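Local coordinates for NADPH-dependent aldehyde reductase YqhD (PDB 4QGS), which catalyses the NADPH-dependent reduction of a broad range of short-chain aldehydes to alcohols, using one zinc ion per subunit, at residues 240-245 and 250-255; 306-311 and 333-338. One frame throughout, in Å; residues are numbered along the deposited sequence.

Contact 1 (240-245 and 250-255); sequences PKALKE and DVRANV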
ATOM      1  N   PRO A 240     -16.223   5.266  -6.803  1.00 18.64           N
ATOM      2  CA  PRO A 240     -16.595   5.779  -8.129  1.00 18.31           C
ATOM      3  C   PRO A 240     -16.855   7.280  -8.118  1.00 19.76           C
ATOM      4  O   PRO A 240     -16.578   7.956  -9.110  1.00 19.08           O
ATOM      5  CB  PRO A 240     -17.879   5.010  -8.452  1.00 17.03           C
ATOM      6  CG  PRO A 240     -17.763   3.743  -7.672  1.00 18.89           C
ATOM      7  CD  PRO A 240     -17.126   4.186  -6.372  1.00 19.26           C
ATOM      8  N   LYS A 241     -17.377   7.798  -7.011  1.00 18.57           N
ATOM      9  CA  LYS A 241     -17.638   9.229  -6.918  1.00 20.00           C
ATOM     10  C   LYS A 241     -16.350  10.054  -6.926  1.00 21.21           C
ATOM     11  O   LYS A 241     -16.359  11.213  -7.332  1.00 20.72           O
ATOM     12  CB  LYS A 241     -18.426   9.548  -5.654  1.00 17.80           C
ATOM     13  CG  LYS A 241     -19.771   8.881  -5.581  1.00 22.18           C
ATOM     14  CD  LYS A 241     -20.453   9.278  -4.270  1.00 22.95           C
ATOM     15  CE  LYS A 241     -21.683   8.451  -3.985  1.00 28.85           C
ATOM     16  NZ  LYS A 241     -22.155   8.711  -2.590  1.00 31.89           N
ATOM     17  N   ALA A 242     -15.250   9.471  -6.454  1.00 17.53           N
ATOM     18  CA  ALA A 242     -13.995  10.215  -6.380  1.00 15.79           C
ATOM     19  C   ALA A 242     -13.507  10.530  -7.795  1.00 20.15           C
ATOM     20  O   ALA A 242     -12.810  11.518  -8.020  1.00 20.05           O
ATOM     21  CB  ALA A 242     -12.944   9.435  -5.592  1.00 19.89           C
ATOM     22  N   LEU A 243     -13.907   9.689  -8.736  1.00 17.98           N
ATOM     23  CA  LEU A 243     -13.569   9.894 -10.138  1.00 19.20           C
ATOM     24  C   LEU A 243     -14.495  10.931 -10.779  1.00 22.65           C
ATOM     25  O   LEU A 243     -14.054  11.785 -11.553  1.00 24.61           O
ATOM     26  CB  LEU A 243     -13.643   8.571 -10.892  1.00 19.27           C
ATOM     27  CG  LEU A 243     -12.630   7.498 -10.492  1.00 18.87           C
ATOM     28  CD1 LEU A 243     -12.958   6.192 -11.202  1.00 22.69           C
ATOM     29  CD2 LEU A 243     -11.197   7.940 -10.813  1.00 19.11           C
ATOM     30  N   LYS A 244     -15.779  10.858 -10.442  1.00 19.31           N
ATOM     31  CA  LYS A 244     -16.801  11.734 -11.032  1.00 21.36           C
ATOM     32  C   LYS A 244     -16.777  13.122 -10.420  1.00 23.46           C
ATOM     33  O   LYS A 244     -17.092  14.120 -11.083  1.00 26.62           O
ATOM     34  CB  LYS A 244     -18.195  11.129 -10.854  1.00 22.47           C
ATOM     35  CG  LYS A 244     -18.422   9.854 -11.660  1.00 29.92           C
ATOM     36  CD  LYS A 244     -19.624   9.070 -11.145  1.00 38.11           C
ATOM     37  CE  LYS A 244     -19.648   7.662 -11.728  1.00 43.38           C
ATOM     38  NZ  LYS A 244     -20.651   6.785 -11.071  1.00 39.07           N
ATOM     39  N   GLU A 245     -16.400  13.172  -9.151  1.00 22.23           N
ATOM     40  CA  GLU A 245     -16.412  14.405  -8.377  1.00 23.71           C
ATOM     41  C   GLU A 245     -15.101  14.583  -7.622  1.00 20.03           C
ATOM     42  O   GLU A 245     -15.073  14.493  -6.385  1.00 21.51           O
ATOM     43  CB  GLU A 245     -17.575  14.407  -7.387  1.00 25.51           C
ATOM     44  CG  GLU A 245     -18.935  14.026  -7.954  1.00 27.77           C
ATOM     45  CD  GLU A 245     -20.003  14.009  -6.866  1.00 32.79           C
ATOM     46  OE1 GLU A 245     -20.191  15.065  -6.227  1.00 33.44           O
ATOM     47  OE2 GLU A 245     -20.628  12.949  -6.624  1.00 35.72           O
ATOM     48  N   ASP A 250     -16.146  15.561   0.907  1.00 19.48           N
ATOM     49  CA  ASP A 250     -16.664  14.441   1.695  1.00 21.53           C
ATOM     50  C   ASP A 250     -16.315  13.113   1.037  1.00 20.60           C
ATOM     51  O   ASP A 250     -15.920  12.149   1.718  1.00 17.92           O
ATOM     52  CB  ASP A 250     -18.184  14.544   1.872  1.00 23.14           C
ATOM     53  CG  ASP A 250     -18.594  15.586   2.902  1.00 32.50           C
ATOM     54  OD1 ASP A 250     -17.720  16.084   3.644  1.00 30.38           O
ATOM     55  OD2 ASP A 250     -19.806  15.892   2.972  1.00 31.15           O
ATOM     56  N   VAL A 251     -16.464  13.073  -0.285  1.00 17.98           N
ATOM     57  CA  VAL A 251     -16.128  11.882  -1.067  1.00 16.98           C
ATOM     58  C   VAL A 251     -14.651  11.554  -0.953  1.00 17.66           C
ATOM     59  O   VAL A 251     -14.288  10.412  -0.625  1.00 16.68           O
ATOM     60  CB  VAL A 251     -16.502  12.058  -2.554  1.00 18.44           C
ATOM     61  CG1 VAL A 251     -15.812  10.999  -3.418  1.00 19.23           C
ATOM     62  CG2 VAL A 251     -18.004  11.979  -2.719  1.00 20.67           C
ATOM     63  N   ARG A 252     -13.796  12.548  -1.197  1.00 16.00           N
ATOM     64  CA  ARG A 252     -12.343  12.321  -1.178  1.00 16.60           C
ATOM     65  C   ARG A 252     -11.855  11.981   0.228  1.00 16.16           C
ATOM     66  O   ARG A 252     -10.923  11.192   0.406  1.00 16.79           O
ATOM     67  CB  ARG A 252     -11.597  13.549  -1.720  1.00 17.79           C
ATOM     68  CG  ARG A 252     -11.943  13.913  -3.168  1.00 15.88           C
ATOM     69  CD  ARG A 252     -11.914  12.702  -4.115  1.00 16.13           C
ATOM     70  NE  ARG A 252     -10.604  12.069  -4.223  1.00 15.19           N
ATOM     71  CZ  ARG A 252      -9.690  12.392  -5.134  1.00 17.94           C
ATOM     72  NH1 ARG A 252      -9.938  13.362  -6.013  1.00 15.91           N
ATOM     73  NH2 ARG A 252      -8.534  11.746  -5.172  1.00 16.51           N
ATOM     74  N   ALA A 253     -12.508  12.563   1.225  1.00 15.63           N
ATOM     75  CA  ALA A 253     -12.196  12.264   2.622  1.00 15.69           C
ATOM     76  C   ALA A 253     -12.537  10.816   2.973  1.00 14.84           C
ATOM     77  O   ALA A 253     -11.731  10.097   3.587  1.00 16.66           O
ATOM     78  CB  ALA A 253     -12.943  13.234   3.559  1.00 17.85           C
ATOM     79  N   ASN A 254     -13.737  10.379   2.597  1.00 14.91           N
ATOM     80  CA  ASN A 254     -14.129   8.999   2.879  1.00 16.24           C
ATOM     81  C   ASN A 254     -13.206   8.018   2.182  1.00 16.43           C
ATOM     82  O   ASN A 254     -12.850   6.989   2.749  1.00 15.61           O
ATOM     83  CB  ASN A 254     -15.574   8.737   2.457  1.00 15.82           C
ATOM     84  CG  ASN A 254     -16.570   9.184   3.504  1.00 19.37           C
ATOM     85  OD1 ASN A 254     -16.403   8.894   4.687  1.00 15.53           O
ATOM     86  ND2 ASN A 254     -17.612   9.884   3.075  1.00 19.85           N
ATOM     87  N   VAL A 255     -12.801   8.322   0.951  1.00 17.81           N
ATOM     88  CA  VAL A 255     -11.942   7.378   0.244  1.00 16.76           C
ATOM     89  C   VAL A 255     -10.549   7.338   0.881  1.00 16.40           C
ATOM     90  O   VAL A 255      -9.982   6.264   1.090  1.00 16.57           O
ATOM     91  CB  VAL A 255     -11.859   7.720  -1.260  1.00 15.85           C
ATOM     92  CG1 VAL A 255     -10.808   6.845  -1.939  1.00 19.62           C
ATOM     93  CG2 VAL A 255     -13.220   7.517  -1.884  1.00 15.26           C
TER

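Contact 2 (306-311 and 333-338); sequences EKRDTK and RIDAAI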
ATOM      1  N   GLU A 306     -10.770 -19.905  -8.592  1.00 18.05           N
ATOM      2  CA  GLU A 306      -9.927 -21.071  -8.394  1.00 18.94           C
ATOM      3  C   GLU A 306      -9.961 -21.567  -6.942  1.00 23.38           C
ATOM      4  O   GLU A 306      -9.892 -22.767  -6.683  1.00 19.79           O
ATOM      5  CB  GLU A 306      -8.491 -20.749  -8.813  1.00 22.19           C
ATOM      6  CG  GLU A 306      -7.489 -21.840  -8.500  1.00 22.01           C
ATOM      7  CD  GLU A 306      -7.728 -23.096  -9.312  1.00 26.02           C
ATOM      8  OE1 GLU A 306      -8.194 -22.981 -10.468  1.00 28.84           O
ATOM      9  OE2 GLU A 306      -7.465 -24.197  -8.782  1.00 30.63           O
ATOM     10  N   LYS A 307     -10.065 -20.635  -6.005  1.00 17.46           N
ATOM     11  CA  LYS A 307     -10.011 -20.963  -4.590  1.00 22.32           C
ATOM     12  C   LYS A 307     -11.396 -20.927  -3.952  1.00 23.24           C
ATOM     13  O   LYS A 307     -11.533 -20.696  -2.741  1.00 21.37           O
ATOM     14  CB  LYS A 307      -9.065 -20.002  -3.863  1.00 19.46           C
ATOM     15  CG  LYS A 307      -7.622 -20.065  -4.330  1.00 20.44           C
ATOM     16  CD  LYS A 307      -7.035 -21.471  -4.197  1.00 19.65           C
ATOM     17  CE  LYS A 307      -6.968 -21.915  -2.734  1.00 23.09           C
ATOM     18  NZ  LYS A 307      -6.708 -23.389  -2.624  1.00 20.87           N
ATOM     19  N   ARG A 308     -12.428 -21.139  -4.758  1.00 18.99           N
ATOM     20  CA  ARG A 308     -13.795 -20.978  -4.264  1.00 19.56           C
ATOM     21  C   ARG A 308     -14.148 -22.050  -3.234  1.00 24.76           C
ATOM     22  O   ARG A 308     -15.081 -21.872  -2.458  1.00 24.22           O
ATOM     23  CB  ARG A 308     -14.797 -21.007  -5.419  1.00 23.17           C
ATOM     24  CG  ARG A 308     -14.790 -22.308  -6.217  1.00 25.17           C
ATOM     25  CD  ARG A 308     -15.551 -22.127  -7.511  1.00 27.36           C
ATOM     26  NE  ARG A 308     -16.965 -21.875  -7.272  1.00 29.61           N
ATOM     27  CZ  ARG A 308     -17.670 -20.923  -7.871  1.00 30.83           C
ATOM     28  NH1 ARG A 308     -18.956 -20.776  -7.585  1.00 30.99           N
ATOM     29  NH2 ARG A 308     -17.095 -20.113  -8.751  1.00 28.92           N
ATOM     30  N   ASP A 309     -13.403 -23.151  -3.232  1.00 20.85           N
ATOM     31  CA  ASP A 309     -13.604 -24.199  -2.230  1.00 25.77           C
ATOM     32  C   ASP A 309     -13.149 -23.751  -0.840  1.00 23.77           C
ATOM     33  O   ASP A 309     -13.943 -23.714   0.099  1.00 25.90           O
ATOM     34  CB  ASP A 309     -12.856 -25.476  -2.629  1.00 26.94           C
ATOM     35  CG  ASP A 309     -13.463 -26.153  -3.835  1.00 33.44           C
ATOM     36  OD1 ASP A 309     -14.708 -26.176  -3.944  1.00 39.51           O
ATOM     37  OD2 ASP A 309     -12.692 -26.643  -4.686  1.00 39.91           O
ATOM     38  N   THR A 310     -11.869 -23.426  -0.699  1.00 21.61           N
ATOM     39  CA  THR A 310     -11.342 -23.066   0.610  1.00 21.42           C
ATOM     40  C   THR A 310     -11.877 -21.714   1.070  1.00 23.92           C
ATOM     41  O   THR A 310     -11.978 -21.467   2.268  1.00 21.54           O
ATOM     42  CB  THR A 310      -9.804 -23.009   0.624  1.00 24.76           C
ATOM     43  OG1 THR A 310      -9.351 -22.031  -0.321  1.00 24.81           O
ATOM     44  CG2 THR A 310      -9.205 -24.357   0.261  1.00 27.03           C
ATOM     45  N   LYS A 311     -12.223 -20.842   0.121  1.00 19.25           N
ATOM     46  CA  LYS A 311     -12.720 -19.514   0.480  1.00 17.30           C
ATOM     47  C   LYS A 311     -14.239 -19.446   0.518  1.00 20.32           C
ATOM     48  O   LYS A 311     -14.818 -18.366   0.612  1.00 20.22           O
ATOM     49  CB  LYS A 311     -12.202 -18.462  -0.515  1.00 17.26           C
ATOM     50  CG  LYS A 311     -10.709 -18.227  -0.451  1.00 19.19           C
ATOM     51  CD  LYS A 311     -10.311 -17.143  -1.479  1.00 17.59           C
ATOM     52  CE  LYS A 311      -8.818 -16.887  -1.460  1.00 19.64           C
ATOM     53  NZ  LYS A 311      -8.348 -16.327  -0.157  1.00 18.21           N
ATOM     54  N   ARG A 333     -24.387 -17.503  -5.873  1.00 28.95           N
ATOM     55  CA  ARG A 333     -24.083 -16.323  -5.067  1.00 30.46           C
ATOM     56  C   ARG A 333     -22.598 -15.954  -5.182  1.00 24.25           C
ATOM     57  O   ARG A 333     -22.254 -14.779  -5.317  1.00 24.66           O
ATOM     58  CB  ARG A 333     -24.479 -16.550  -3.607  1.00 32.25           C
ATOM     59  CG  ARG A 333     -25.985 -16.713  -3.393  1.00 32.58           C
ATOM     60  CD  ARG A 333     -26.300 -17.123  -1.954  1.00 38.52           C
ATOM     61  NE  ARG A 333     -25.913 -16.065  -1.032  1.00 45.18           N
ATOM     62  CZ  ARG A 333     -25.647 -16.231   0.259  1.00 45.10           C
ATOM     63  NH1 ARG A 333     -25.727 -17.432   0.823  1.00 39.65           N
ATOM     64  NH2 ARG A 333     -25.300 -15.181   0.987  1.00 44.08           N
ATOM     65  N   ILE A 334     -21.731 -16.960  -5.144  1.00 24.04           N
ATOM     66  CA  ILE A 334     -20.295 -16.730  -5.277  1.00 24.63           C
ATOM     67  C   ILE A 334     -19.984 -16.204  -6.677  1.00 25.53           C
ATOM     68  O   ILE A 334     -19.225 -15.239  -6.830  1.00 22.83           O
ATOM     69  CB  ILE A 334     -19.494 -18.016  -4.995  1.00 21.96           C
ATOM     70  CG1 ILE A 334     -19.626 -18.393  -3.515  1.00 23.70           C
ATOM     71  CG2 ILE A 334     -18.026 -17.846  -5.387  1.00 25.04           C
ATOM     72  CD1 ILE A 334     -18.990 -19.742  -3.159  1.00 26.46           C
ATOM     73  N   ASP A 335     -20.576 -16.823  -7.696  1.00 23.12           N
ATOM     74  CA  ASP A 335     -20.394 -16.338  -9.072  1.00 23.20           C
ATOM     75  C   ASP A 335     -20.813 -14.880  -9.194  1.00 23.03           C
ATOM     76  O   ASP A 335     -20.109 -14.083  -9.809  1.00 23.25           O
ATOM     77  CB  ASP A 335     -21.186 -17.194 -10.067  1.00 25.05           C
ATOM     78  CG  ASP A 335     -20.527 -18.534 -10.344  1.00 30.57           C
ATOM     79  OD1 ASP A 335     -19.465 -18.831  -9.756  1.00 31.39           O
ATOM     80  OD2 ASP A 335     -21.082 -19.302 -11.158  1.00 34.35           O
ATOM     81  N   ALA A 336     -21.950 -14.521  -8.597  1.00 24.18           N
ATOM     82  CA  ALA A 336     -22.433 -13.146  -8.690  1.00 26.31           C
ATOM     83  C   ALA A 336     -21.510 -12.176  -7.949  1.00 23.29           C
ATOM     84  O   ALA A 336     -21.323 -11.041  -8.394  1.00 21.92           O
ATOM     85  CB  ALA A 336     -23.861 -13.038  -8.160  1.00 21.71           C
ATOM     86  N   ALA A 337     -20.939 -12.627  -6.829  1.00 22.12           N
ATOM     87  CA  ALA A 337     -20.029 -11.786  -6.049  1.00 21.89           C
ATOM     88  C   ALA A 337     -18.743 -11.534  -6.816  1.00 21.01           C
ATOM     89  O   ALA A 337     -18.231 -10.417  -6.841  1.00 19.57           O
ATOM     90  CB  ALA A 337     -19.723 -12.427  -4.703  1.00 23.39           C
ATOM     91  N   ILE A 338     -18.218 -12.579  -7.442  1.00 18.88           N
ATOM     92  CA  ILE A 338     -17.018 -12.442  -8.263  1.00 20.54           C
ATOM     93  C   ILE A 338     -17.296 -11.502  -9.450  1.00 21.74           C
ATOM     94  O   ILE A 338     -16.489 -10.616  -9.759  1.00 20.37           O
ATOM     95  CB  ILE A 338     -16.514 -13.829  -8.759  1.00 19.85           C
ATOM     96  CG1 ILE A 338     -16.001 -14.648  -7.576  1.00 21.90           C
ATOM     97  CG2 ILE A 338     -15.405 -13.677  -9.789  1.00 21.03           C
ATOM     98  CD1 ILE A 338     -15.595 -16.071  -7.912  1.00 22.93           C
TER

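Contact 1 (240-245 and 250-255)
An alpha-alpha hairpin of the all-helical half of the protein closes here, where Ala242, near the end of helix 222-244, faces Val251 and Arg252, near the start of helix 249-262. CG1 of Val251 reaches the first helix at its backbone, 3.4 Å from the N of Ala242, and lies against CB of Lys241 at 3.7 Å. The other methyl, CG2, lies across the extended Lys241 chain, 4.0 Å from its CD, while NZ goes on to a salt bridge with Asp238. With an alanine in place of Val251 both methyls go, which would probably leave a gap against the backbone of Ala242 and the lysine stem without its apolar support. Over the segments the helices run at 138° to each other, their axes 8.9 Å apart, and no hydrogen bond crosses between them. Ala242 CB fits beside Arg252 CD at 3.7 Å and also meets CG2 of Val255 at 4.2 Å. Bends at chi2 and chi3 (-48° and -62°) fold the arginine back past this methyl, and its NH1 donates to the carbonyl O of Pro246 in the connecting turn. Val199 of helix 196-211 packs on both Ala242 and Arg252.

Contact 2 (306-311 and 333-338)
Arg308, in the loop between helices 292-306 and 312-323, reaches across to helix 330-347 and forms a salt bridge with Asp335. Both terminal nitrogens of the guanidinium, NH1 and NH2, close end-on upon a single carboxylate oxygen. NH2 donates to OD1 of Asp335 at 2.9 Å, approaching nearly in line with the C-O bond, and NH1 reaches the same OD1 of Asp335 at 3.0 Å from above the carboxylate plane. Neither bond is straight, as expected when two donors of one fork share an acceptor. OD1 lies close to the guanidinium plane, but the carboxylate is turned 81° against it. CG of Arg308 sits between its backbone N and carbonyl carbon (chi1 61°), and a bend at chi3 turns the end of the chain to the helix. The same nitrogens have further partners: NH1 pairs with Asp331, and NH2 donates to OD1 of Asn305. Two carboxylates thus probably share its positive charge, while bonds on several sides probably restrict rotation of the guanidinium.

The apolar part lies beneath this grip. Ile334 puts its CG2 over one face of the guanidinium, displaced toward the rim and 3.8 Å from NH1 of Arg308. CD1 of Ile338, one turn further along, comes only to 4.4 Å from NH2 of Arg308.

Both isoleucines lead inward from the loop: Ile334 packs on Leu315 and Leu316 of helix 312-323, and Ile338 on Pro301 and Trp304 of helix 292-306, so the salt bridge lies beside the packing of three successive helices.

In the fold
Both contacts belong to the helical C-terminal region of this iron-containing alcohol dehydrogenase family member, but they share no helix and do not touch: their centres are about 29 Å apart. Contact 1 joins sequence-adjacent helices by packing, with no hydrogen bond between its segments, whereas contact 2 ties a loop to a helix that follows it after one intervening helix in the sequence, chiefly through charge. Ala242, Val251 and Arg252 are buried in contact 1, and the Arg252 side chain is about 8 Å from that of the NADP(+)-binding Thr193. Contact 2 is away from the annotated sites, its salt bridge ending on the exposed Asp335 beside buried isoleucines. Arg252 packs by its stem, Arg308 bonds by its tip.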